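Local coordinates for protein N-acetylglucosaminidase (Paenibacillus barengoltzii, PDB 6INX) that probably hydrolyses beta-linked N-acetylglucosamine residues of glycan or chitin-derived chains, as a glycoside hydrolase of family 18, at residues G76-A81 with P124-N129; M304-K309 with H332-A337; R249-M254 with Q295-Y300. One frame throughout, in Å; residues are numbered along the deposited sequence.

Contact 1. Residues G76-A81 with P124-N129; sequences GFSEAA and PDDKAN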
loop_
_atom_site.group_PDB
_atom_site.type_symbol
_atom_site.label_atom_id
_atom_site.label_comp_id
_atom_site.label_asym_id
_atom_site.label_seq_id
_atom_site.Cartn_x
_atom_site.Cartn_y
_atom_site.Cartn_z
ATOM N N GLY A 76 -8.218 22.773 8.335
ATOM C CA GLY A 76 -8.276 23.490 9.596
ATOM C C GLY A 76 -7.891 22.683 10.817
ATOM O O GLY A 76 -7.690 23.274 11.881
ATOM N N PHE A 77 -7.761 21.360 10.691
ATOM C CA PHE A 77 -7.545 20.509 11.859
ATOM C C PHE A 77 -6.114 20.580 12.364
ATOM O O PHE A 77 -5.887 20.728 13.567
ATOM C CB PHE A 77 -7.879 19.061 11.508
ATOM C CG PHE A 77 -9.340 18.778 11.394
ATOM C CD1 PHE A 77 -10.112 18.584 12.526
ATOM C CD2 PHE A 77 -9.941 18.677 10.149
ATOM C CE1 PHE A 77 -11.470 18.299 12.415
ATOM C CE2 PHE A 77 -11.292 18.403 10.031
ATOM C CZ PHE A 77 -12.055 18.210 11.165
ATOM N N SER A 78 -5.126 20.398 11.481
ATOM C CA SER A 78 -3.740 20.486 11.931
ATOM C C SER A 78 -3.463 21.854 12.545
ATOM O O SER A 78 -2.777 21.963 13.567
ATOM C CB SER A 78 -2.784 20.203 10.768
ATOM O OG SER A 78 -1.424 20.317 11.148
ATOM N N GLU A 79 -4.003 22.905 11.933
ATOM C CA GLU A 79 -3.853 24.261 12.464
ATOM C C GLU A 79 -4.456 24.383 13.861
ATOM O O GLU A 79 -3.799 24.860 14.801
ATOM C CB GLU A 79 -4.525 25.248 11.502
ATOM C CG GLU A 79 -3.933 25.278 10.077
ATOM C CD GLU A 79 -4.658 24.366 9.095
ATOM O OE1 GLU A 79 -5.106 23.263 9.482
ATOM O OE2 GLU A 79 -4.783 24.771 7.912
ATOM N N ALA A 80 -5.707 23.943 14.022
ATOM C CA ALA A 80 -6.365 24.048 15.324
ATOM C C ALA A 80 -5.656 23.198 16.370
ATOM O O ALA A 80 -5.477 23.628 17.512
ATOM C CB ALA A 80 -7.828 23.631 15.203
ATOM N N ALA A 81 -5.237 21.986 15.996
ATOM C CA ALA A 81 -4.622 21.113 16.986
ATOM C C ALA A 81 -3.224 21.556 17.383
ATOM O O ALA A 81 -2.699 21.044 18.378
ATOM C CB ALA A 81 -4.579 19.678 16.457
ATOM N N PRO A 124 4.121 16.496 11.181
ATOM C CA PRO A 124 4.447 15.380 12.079
ATOM C C PRO A 124 3.973 15.608 13.497
ATOM O O PRO A 124 3.739 14.638 14.222
ATOM C CB PRO A 124 5.980 15.298 12.021
ATOM C CG PRO A 124 6.399 16.174 10.911
ATOM C CD PRO A 124 5.315 17.129 10.595
ATOM N N ASP A 125 3.844 16.871 13.921
ATOM C CA ASP A 125 3.338 17.171 15.255
ATOM C C ASP A 125 1.891 16.731 15.442
ATOM O O ASP A 125 1.432 16.648 16.587
ATOM C CB ASP A 125 3.450 18.673 15.547
ATOM C CG ASP A 125 4.883 19.164 15.571
ATOM O OD1 ASP A 125 5.793 18.342 15.792
ATOM O OD2 ASP A 125 5.092 20.381 15.372
ATOM N N ASP A 126 1.165 16.443 14.351
ATOM C CA ASP A 126 -0.235 16.038 14.466
ATOM C C ASP A 126 -0.391 14.756 15.276
ATOM O O ASP A 126 -1.451 14.520 15.866
ATOM C CB ASP A 126 -0.847 15.785 13.085
ATOM C CG ASP A 126 -0.951 17.015 12.222
ATOM O OD1 ASP A 126 -0.843 18.164 12.719
ATOM O OD2 ASP A 126 -1.174 16.811 11.012
ATOM N N LYS A 127 0.626 13.894 15.274
ATOM C CA LYS A 127 0.498 12.623 15.986
ATOM C C LYS A 127 0.261 12.849 17.475
ATOM O O LYS A 127 -0.670 12.284 18.062
ATOM C CB LYS A 127 1.741 11.770 15.727
ATOM C CG LYS A 127 1.713 10.418 16.411
ATOM C CD LYS A 127 2.804 9.525 15.859
ATOM C CE LYS A 127 2.880 8.217 16.630
ATOM N NZ LYS A 127 3.854 7.301 15.967
ATOM N N ALA A 128 1.077 13.695 18.103
ATOM C CA ALA A 128 0.834 14.024 19.502
ATOM C C ALA A 128 -0.343 14.982 19.655
ATOM O O ALA A 128 -1.134 14.852 20.597
ATOM C CB ALA A 128 2.104 14.621 20.118
ATOM N N ASN A 129 -0.502 15.922 18.713
ATOM C CA ASN A 129 -1.507 16.972 18.880
ATOM C C ASN A 129 -2.931 16.434 18.748
ATOM O O ASN A 129 -3.855 16.989 19.352
ATOM C CB ASN A 129 -1.267 18.106 17.874
ATOM C CG ASN A 129 -0.026 18.902 18.187
ATOM O OD1 ASN A 129 0.519 18.804 19.282
ATOM N ND2 ASN A 129 0.438 19.676 17.230
HETATM O O HOH W 1 -1.184 19.888 14.782
#
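Ser78 faces Asp126 and, one helical turn on, Ala81 faces Asn129, so the two segments run in the same sense. Their CA atoms close from 6.2 Å at Ser78 and Asp126 to 5.5 Å at Ala81 and Asn129. At the wider end the link is a hydrogen bond: with OG swung opposite the backbone N (chi1 178°), the Ser78 hydroxyl reaches across and donates to Asp126 OD1 over 2.7 Å, on the syn lone pair of that oxygen. The same OD1 accepts a second hydrogen bond, from a water, which also donates to Ser78 O and accepts from Asn129 ND2. One bridging water thus ties the backbone of 76-81 to two side chains of 124-129. At the narrow end the contact is close packing: Asn129 CB lies 3.3 Å from Ala81 O, itself hydrogen-bonded to Arg87 NH1, and the two CB atoms are 3.9 Å apart. Asp126 OD2 is held separately by the backbone N atoms of Cys114 and Ser123, which fixes the carboxylate from both oxygens. Trp110 touches Asp126 and stacks on Phe77. Helix 77-81 follows strand 64-70 and helix 126-148 follows 105-109, which places the pair at the C-terminal ends of strands in a family 18 TIM barrel.

Contact 2. Residues M304-K309 with H332-A337; sequences MSIRYK and HRLLDA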
loop_
_atom_site.group_PDB
_atom_site.type_symbol
_atom_site.label_atom_id
_atom_site.label_comp_id
_atom_site.label_asym_id
_atom_site.label_seq_id
_atom_site.Cartn_x
_atom_site.Cartn_y
_atom_site.Cartn_z
ATOM N N MET A 304 -25.142 -9.338 0.544
ATOM C CA MET A 304 -24.352 -10.533 0.835
ATOM C C MET A 304 -23.087 -10.182 1.621
ATOM O O MET A 304 -22.796 -10.785 2.662
ATOM C CB MET A 304 -24.011 -11.231 -0.485
ATOM C CG MET A 304 -23.472 -12.649 -0.401
ATOM S SD MET A 304 -23.318 -13.382 -2.057
ATOM C CE MET A 304 -25.036 -13.676 -2.475
ATOM N N SER A 305 -22.327 -9.195 1.151
ATOM C CA SER A 305 -21.127 -8.806 1.885
ATOM C C SER A 305 -21.474 -8.168 3.228
ATOM O O SER A 305 -20.768 -8.376 4.219
ATOM C CB SER A 305 -20.259 -7.878 1.031
ATOM O OG SER A 305 -20.951 -6.699 0.648
ATOM N N ILE A 306 -22.576 -7.416 3.287
ATOM C CA ILE A 306 -23.005 -6.841 4.556
ATOM C C ILE A 306 -23.342 -7.938 5.570
ATOM O O ILE A 306 -22.953 -7.850 6.741
ATOM C CB ILE A 306 -24.154 -5.842 4.337
ATOM C CG1 ILE A 306 -23.614 -4.552 3.707
ATOM C CG2 ILE A 306 -24.882 -5.544 5.644
ATOM C CD1 ILE A 306 -24.719 -3.590 3.267
ATOM N N ARG A 307 -24.042 -9.007 5.145
ATOM C CA ARG A 307 -24.306 -10.092 6.099
ATOM C C ARG A 307 -23.009 -10.681 6.621
ATOM O O ARG A 307 -22.881 -10.955 7.817
ATOM C CB ARG A 307 -25.200 -11.202 5.510
ATOM C CG ARG A 307 -25.340 -12.525 6.342
ATOM C CD ARG A 307 -26.075 -12.175 7.617
ATOM N NE ARG A 307 -26.346 -13.273 8.521
ATOM C CZ ARG A 307 -27.555 -13.803 8.738
ATOM N NH1 ARG A 307 -28.645 -13.341 8.109
ATOM N NH2 ARG A 307 -27.679 -14.800 9.636
ATOM N N TYR A 308 -22.027 -10.887 5.738
ATOM C CA TYR A 308 -20.745 -11.404 6.200
ATOM C C TYR A 308 -20.077 -10.442 7.176
ATOM O O TYR A 308 -19.487 -10.873 8.173
ATOM C CB TYR A 308 -19.821 -11.702 5.017
ATOM C CG TYR A 308 -20.044 -13.060 4.380
ATOM C CD1 TYR A 308 -19.615 -14.222 5.013
ATOM C CD2 TYR A 308 -20.663 -13.173 3.142
ATOM C CE1 TYR A 308 -19.814 -15.468 4.432
ATOM C CE2 TYR A 308 -20.866 -14.420 2.549
ATOM C CZ TYR A 308 -20.441 -15.557 3.206
ATOM O OH TYR A 308 -20.635 -16.800 2.629
ATOM N N LYS A 309 -20.173 -9.136 6.919
ATOM C CA LYS A 309 -19.595 -8.159 7.838
ATOM C C LYS A 309 -20.278 -8.206 9.200
ATOM O O LYS A 309 -19.614 -8.110 10.238
ATOM C CB LYS A 309 -19.684 -6.756 7.235
ATOM C CG LYS A 309 -18.751 -6.530 6.037
ATOM C CD LYS A 309 -18.779 -5.080 5.564
ATOM C CE LYS A 309 -17.819 -4.879 4.388
ATOM N NZ LYS A 309 -17.738 -3.456 3.919
ATOM N N HIS A 332 -33.284 1.102 -0.204
ATOM C CA HIS A 332 -33.427 0.840 1.229
ATOM C C HIS A 332 -32.963 -0.551 1.644
ATOM O O HIS A 332 -33.039 -0.889 2.834
ATOM C CB HIS A 332 -34.848 1.111 1.749
ATOM C CG HIS A 332 -35.476 2.336 1.163
ATOM N ND1 HIS A 332 -35.070 3.609 1.495
ATOM C CD2 HIS A 332 -36.476 2.483 0.262
ATOM C CE1 HIS A 332 -35.792 4.490 0.826
ATOM N NE2 HIS A 332 -36.653 3.832 0.070
ATOM N N ARG A 333 -32.442 -1.357 0.712
ATOM C CA ARG A 333 -32.119 -2.744 1.014
ATOM C C ARG A 333 -30.868 -2.872 1.874
ATOM O O ARG A 333 -30.780 -3.788 2.699
ATOM C CB ARG A 333 -31.980 -3.549 -0.284
ATOM C CG ARG A 333 -33.169 -3.360 -1.233
ATOM C CD ARG A 333 -33.380 -4.546 -2.174
ATOM N NE ARG A 333 -32.302 -4.692 -3.145
ATOM C CZ ARG A 333 -32.345 -4.245 -4.399
ATOM N NH1 ARG A 333 -33.415 -3.603 -4.856
ATOM N NH2 ARG A 333 -31.305 -4.436 -5.197
ATOM N N LEU A 334 -29.893 -1.968 1.711
ATOM C CA LEU A 334 -28.626 -2.148 2.408
ATOM C C LEU A 334 -28.760 -1.833 3.893
ATOM O O LEU A 334 -28.205 -2.549 4.735
ATOM C CB LEU A 334 -27.530 -1.312 1.741
ATOM C CG LEU A 334 -27.183 -1.675 0.295
ATOM C CD1 LEU A 334 -25.933 -0.928 -0.161
ATOM C CD2 LEU A 334 -26.997 -3.183 0.139
ATOM N N LEU A 335 -29.520 -0.790 4.237
ATOM C CA LEU A 335 -29.810 -0.532 5.645
ATOM C C LEU A 335 -30.621 -1.670 6.260
ATOM O O LEU A 335 -30.362 -2.085 7.397
ATOM C CB LEU A 335 -30.542 0.799 5.804
ATOM C CG LEU A 335 -31.061 1.109 7.217
ATOM C CD1 LEU A 335 -29.961 0.981 8.273
ATOM C CD2 LEU A 335 -31.680 2.489 7.250
ATOM N N ASP A 336 -31.595 -2.205 5.522
ATOM C CA ASP A 336 -32.347 -3.347 6.037
ATOM C C ASP A 336 -31.434 -4.539 6.312
ATOM O O ASP A 336 -31.546 -5.194 7.355
ATOM C CB ASP A 336 -33.442 -3.728 5.043
ATOM C CG ASP A 336 -34.775 -3.960 5.709
ATOM O OD1 ASP A 336 -35.000 -3.395 6.801
ATOM O OD2 ASP A 336 -35.597 -4.713 5.147
ATOM N N ALA A 337 -30.506 -4.825 5.393
ATOM C CA ALA A 337 -29.583 -5.936 5.587
ATOM C C ALA A 337 -28.718 -5.732 6.825
ATOM O O ALA A 337 -28.460 -6.680 7.579
ATOM C CB ALA A 337 -28.705 -6.103 4.346
#
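Ile306 reaches from helix 303-316 to Leu334 and Ala337 of helix 333-341; no hydrogen bond crosses the contact, which is van der Waals packing. The CA atoms of Ile306 and Ala337 are 6.7 Å apart, and both residues point their CB toward the other segment. CB of Ile306 is the fork that sends two branches to different residues. The CG2 methyl, turned opposite the backbone N, settles on Ala337, 4.1 Å from its CB and about equally near its carbonyl carbon. CG1 takes the place beside the backbone N (chi1 -74°) and acts as a spacer. The chain then continues extended (chi2 171°), which carries CD1 out to Leu334, 3.9 Å from CD2. CD1 lies as near to Leu334 CB and O, so the tip rests against the base of the leucine, its backbone oxygen and one methyl branch. The two side chains cross at about a right angle. With an alanine here, both branches would be missing, and Leu334 CD2 and Ala337 CB would probably be left facing a gap between the helices. Leu334 also meets Phe265 of helix 265-272 and Phe236, while Glu303, at the start of helix 303-316, touches Leu334 and Ala337 and forms a salt bridge with Arg333. Strand 320-324, which lies between the two helices in sequence, pairs in parallel with strands 6-12 and 230-235; the contact packs the last two helices of the chain against each other on the outside of the barrel.

Contact 3. Residues R249-M254 with Q295-Y300; sequences RGLYQM and QTFISY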
loop_
_atom_site.group_PDB
_atom_site.type_symbol
_atom_site.label_atom_id
_atom_site.label_comp_id
_atom_site.label_asym_id
_atom_site.label_seq_id
_atom_site.Cartn_x
_atom_site.Cartn_y
_atom_site.Cartn_z
ATOM N N ARG A 249 -11.218 -11.561 -14.836
ATOM C CA ARG A 249 -12.489 -10.876 -14.572
ATOM C C ARG A 249 -12.273 -9.445 -14.093
ATOM O O ARG A 249 -13.089 -8.905 -13.343
ATOM C CB ARG A 249 -13.392 -11.651 -13.605
ATOM C CG ARG A 249 -13.724 -13.069 -14.055
ATOM C CD ARG A 249 -14.327 -13.861 -12.914
ATOM N NE ARG A 249 -14.142 -15.293 -13.121
ATOM C CZ ARG A 249 -13.060 -15.963 -12.741
ATOM N NH1 ARG A 249 -12.072 -15.334 -12.120
ATOM N NH2 ARG A 249 -12.970 -17.266 -12.975
ATOM N N GLY A 250 -11.183 -8.825 -14.539
ATOM C CA GLY A 250 -10.877 -7.448 -14.193
ATOM C C GLY A 250 -10.200 -7.249 -12.850
ATOM O O GLY A 250 -9.837 -6.109 -12.533
ATOM N N LEU A 251 -10.034 -8.301 -12.049
ATOM C CA LEU A 251 -9.560 -8.191 -10.676
ATOM C C LEU A 251 -8.036 -8.225 -10.642
ATOM O O LEU A 251 -7.410 -9.104 -11.244
ATOM C CB LEU A 251 -10.144 -9.333 -9.843
ATOM C CG LEU A 251 -9.846 -9.340 -8.347
ATOM C CD1 LEU A 251 -10.475 -8.141 -7.663
ATOM C CD2 LEU A 251 -10.365 -10.617 -7.709
ATOM N N TYR A 252 -7.443 -7.239 -9.969
ATOM C CA TYR A 252 -5.984 -7.126 -9.833
ATOM C C TYR A 252 -5.317 -6.852 -11.178
ATOM O O TYR A 252 -4.258 -7.397 -11.497
ATOM C CB TYR A 252 -5.347 -8.301 -9.068
ATOM C CG TYR A 252 -6.090 -8.608 -7.794
ATOM C CD1 TYR A 252 -6.592 -7.581 -7.006
ATOM C CD2 TYR A 252 -6.336 -9.910 -7.402
ATOM C CE1 TYR A 252 -7.291 -7.840 -5.855
ATOM C CE2 TYR A 252 -7.043 -10.177 -6.242
ATOM C CZ TYR A 252 -7.523 -9.130 -5.483
ATOM O OH TYR A 252 -8.245 -9.366 -4.330
ATOM N N GLN A 253 -5.955 -5.995 -11.972
ATOM C CA GLN A 253 -5.473 -5.549 -13.266
ATOM C C GLN A 253 -5.126 -4.070 -13.199
ATOM O O GLN A 253 -5.649 -3.319 -12.369
ATOM C CB GLN A 253 -6.547 -5.749 -14.339
ATOM C CG GLN A 253 -7.022 -7.184 -14.483
ATOM C CD GLN A 253 -5.889 -8.135 -14.775
ATOM O OE1 GLN A 253 -5.126 -7.939 -15.722
ATOM N NE2 GLN A 253 -5.752 -9.162 -13.942
ATOM N N MET A 254 -4.265 -3.641 -14.117
ATOM C CA MET A 254 -3.792 -2.265 -14.115
ATOM C C MET A 254 -4.648 -1.420 -15.051
ATOM O O MET A 254 -4.839 -1.766 -16.222
ATOM C CB MET A 254 -2.326 -2.185 -14.542
ATOM C CG MET A 254 -1.704 -0.803 -14.283
ATOM S SD MET A 254 -0.114 -0.569 -15.089
ATOM C CE MET A 254 0.977 -1.237 -13.847
ATOM N N GLN A 295 -14.028 -4.425 -19.479
ATOM C CA GLN A 295 -13.265 -3.192 -19.608
ATOM C C GLN A 295 -13.367 -2.322 -18.353
ATOM O O GLN A 295 -12.393 -1.670 -17.967
ATOM C CB GLN A 295 -13.804 -2.430 -20.823
ATOM C CG GLN A 295 -13.020 -1.221 -21.257
ATOM C CD GLN A 295 -13.765 -0.406 -22.305
ATOM O OE1 GLN A 295 -15.000 -0.453 -22.392
ATOM N NE2 GLN A 295 -13.020 0.351 -23.100
ATOM N N THR A 296 -14.532 -2.306 -17.708
ATOM C CA THR A 296 -14.791 -1.453 -16.551
ATOM C C THR A 296 -15.023 -2.336 -15.333
ATOM O O THR A 296 -15.891 -3.217 -15.357
ATOM C CB THR A 296 -16.020 -0.570 -16.811
ATOM O OG1 THR A 296 -15.791 0.248 -17.968
ATOM C CG2 THR A 296 -16.313 0.334 -15.615
ATOM N N PHE A 297 -14.247 -2.102 -14.270
ATOM C CA PHE A 297 -14.300 -2.896 -13.049
ATOM C C PHE A 297 -14.914 -2.059 -11.934
ATOM O O PHE A 297 -14.479 -0.924 -11.704
ATOM C CB PHE A 297 -12.877 -3.311 -12.650
ATOM C CG PHE A 297 -12.803 -4.063 -11.358
ATOM C CD1 PHE A 297 -12.706 -3.393 -10.140
ATOM C CD2 PHE A 297 -12.815 -5.442 -11.353
ATOM C CE1 PHE A 297 -12.641 -4.098 -8.950
ATOM C CE2 PHE A 297 -12.753 -6.135 -10.173
ATOM C CZ PHE A 297 -12.667 -5.472 -8.974
ATOM N N ILE A 298 -15.875 -2.641 -11.210
ATOM C CA ILE A 298 -16.632 -1.941 -10.172
ATOM C C ILE A 298 -16.625 -2.770 -8.895
ATOM O O ILE A 298 -17.021 -3.937 -8.912
ATOM C CB ILE A 298 -18.082 -1.679 -10.624
ATOM C CG1 ILE A 298 -18.086 -0.725 -11.823
ATOM C CG2 ILE A 298 -18.914 -1.129 -9.471
ATOM C CD1 ILE A 298 -19.453 -0.535 -12.505
ATOM N N SER A 299 -16.190 -2.161 -7.790
ATOM C CA SER A 299 -16.172 -2.799 -6.480
ATOM C C SER A 299 -17.249 -2.165 -5.606
ATOM O O SER A 299 -17.382 -0.942 -5.582
ATOM C CB SER A 299 -14.816 -2.544 -5.811
ATOM O OG SER A 299 -14.879 -2.856 -4.441
ATOM N N TYR A 300 -17.985 -2.980 -4.847
ATOM C CA TYR A 300 -19.086 -2.436 -4.052
ATOM C C TYR A 300 -19.406 -3.378 -2.898
ATOM O O TYR A 300 -18.826 -4.453 -2.782
ATOM C CB TYR A 300 -20.311 -2.152 -4.944
ATOM C CG TYR A 300 -21.020 -3.371 -5.495
ATOM C CD1 TYR A 300 -20.398 -4.211 -6.407
ATOM C CD2 TYR A 300 -22.327 -3.666 -5.120
ATOM C CE1 TYR A 300 -21.048 -5.323 -6.924
ATOM C CE2 TYR A 300 -22.992 -4.783 -5.641
ATOM C CZ TYR A 300 -22.344 -5.599 -6.542
ATOM O OH TYR A 300 -22.994 -6.707 -7.063
#
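Phe297 brings CD2 to the backbone of Gly250 and CZ to Leu251. Turned opposite the backbone N (chi1 176°), CG carries the ring off the strand toward the loop 249-254, and CD2 comes within 3.3 Å of Gly250 O, which approaches obliquely. Arg249 O sits at the ring's edge, near its plane. A side chain at Gly250 would be crowded by CD2, and its positive phi (83°) also favours glycine. Leu251 crosses the phenylalanine at a slant: CD1 is 3.7 Å from Phe297 CZ, and CB lies beside CE2. The leucine is shared between two rings, since its CG stands 3.5 Å above the centre of the Tyr252 ring. Strand 297-299 is the middle strand of a five-stranded antiparallel sheet, between 237-241 and 288-292, in the insertion that many family 18 enzymes carry after the seventh barrel strand. On that sheet Phe297 also touches Phe292. The loop is braced from within by Gln253 NE2, which hydrogen-bonds to Leu251 O (3.2 Å) from above the carbonyl plane. Thr195 OG1 hydrogen-bonds to both Gly250 O and Gln253 N. Tyr252 packs against Glu117 of the second subunit.

Overall arrangement
Along the chain contact 1 comes first, then contact 3, then contact 2. Contact 1 stands far from both others: its centre is about 36 Å from that of contact 2, across the middle of the chain, and about 37 Å from that of contact 3. Contacts 2 and 3 are nearer, about 22 Å between centres, and adjoin in sequence, since strand 297-299 is followed directly by helix 303-316. Here the chain leaves the five-stranded antiparallel sheet and returns to the barrel. Contacts 1 and 2 thus belong to the TIM barrel, contact 1 beyond strands 64-70 and 105-109, contact 2 between helices 303-316 and 333-341, while contact 3 belongs to the inserted subdomain, consistent with the two-part architecture of many family 18 enzymes.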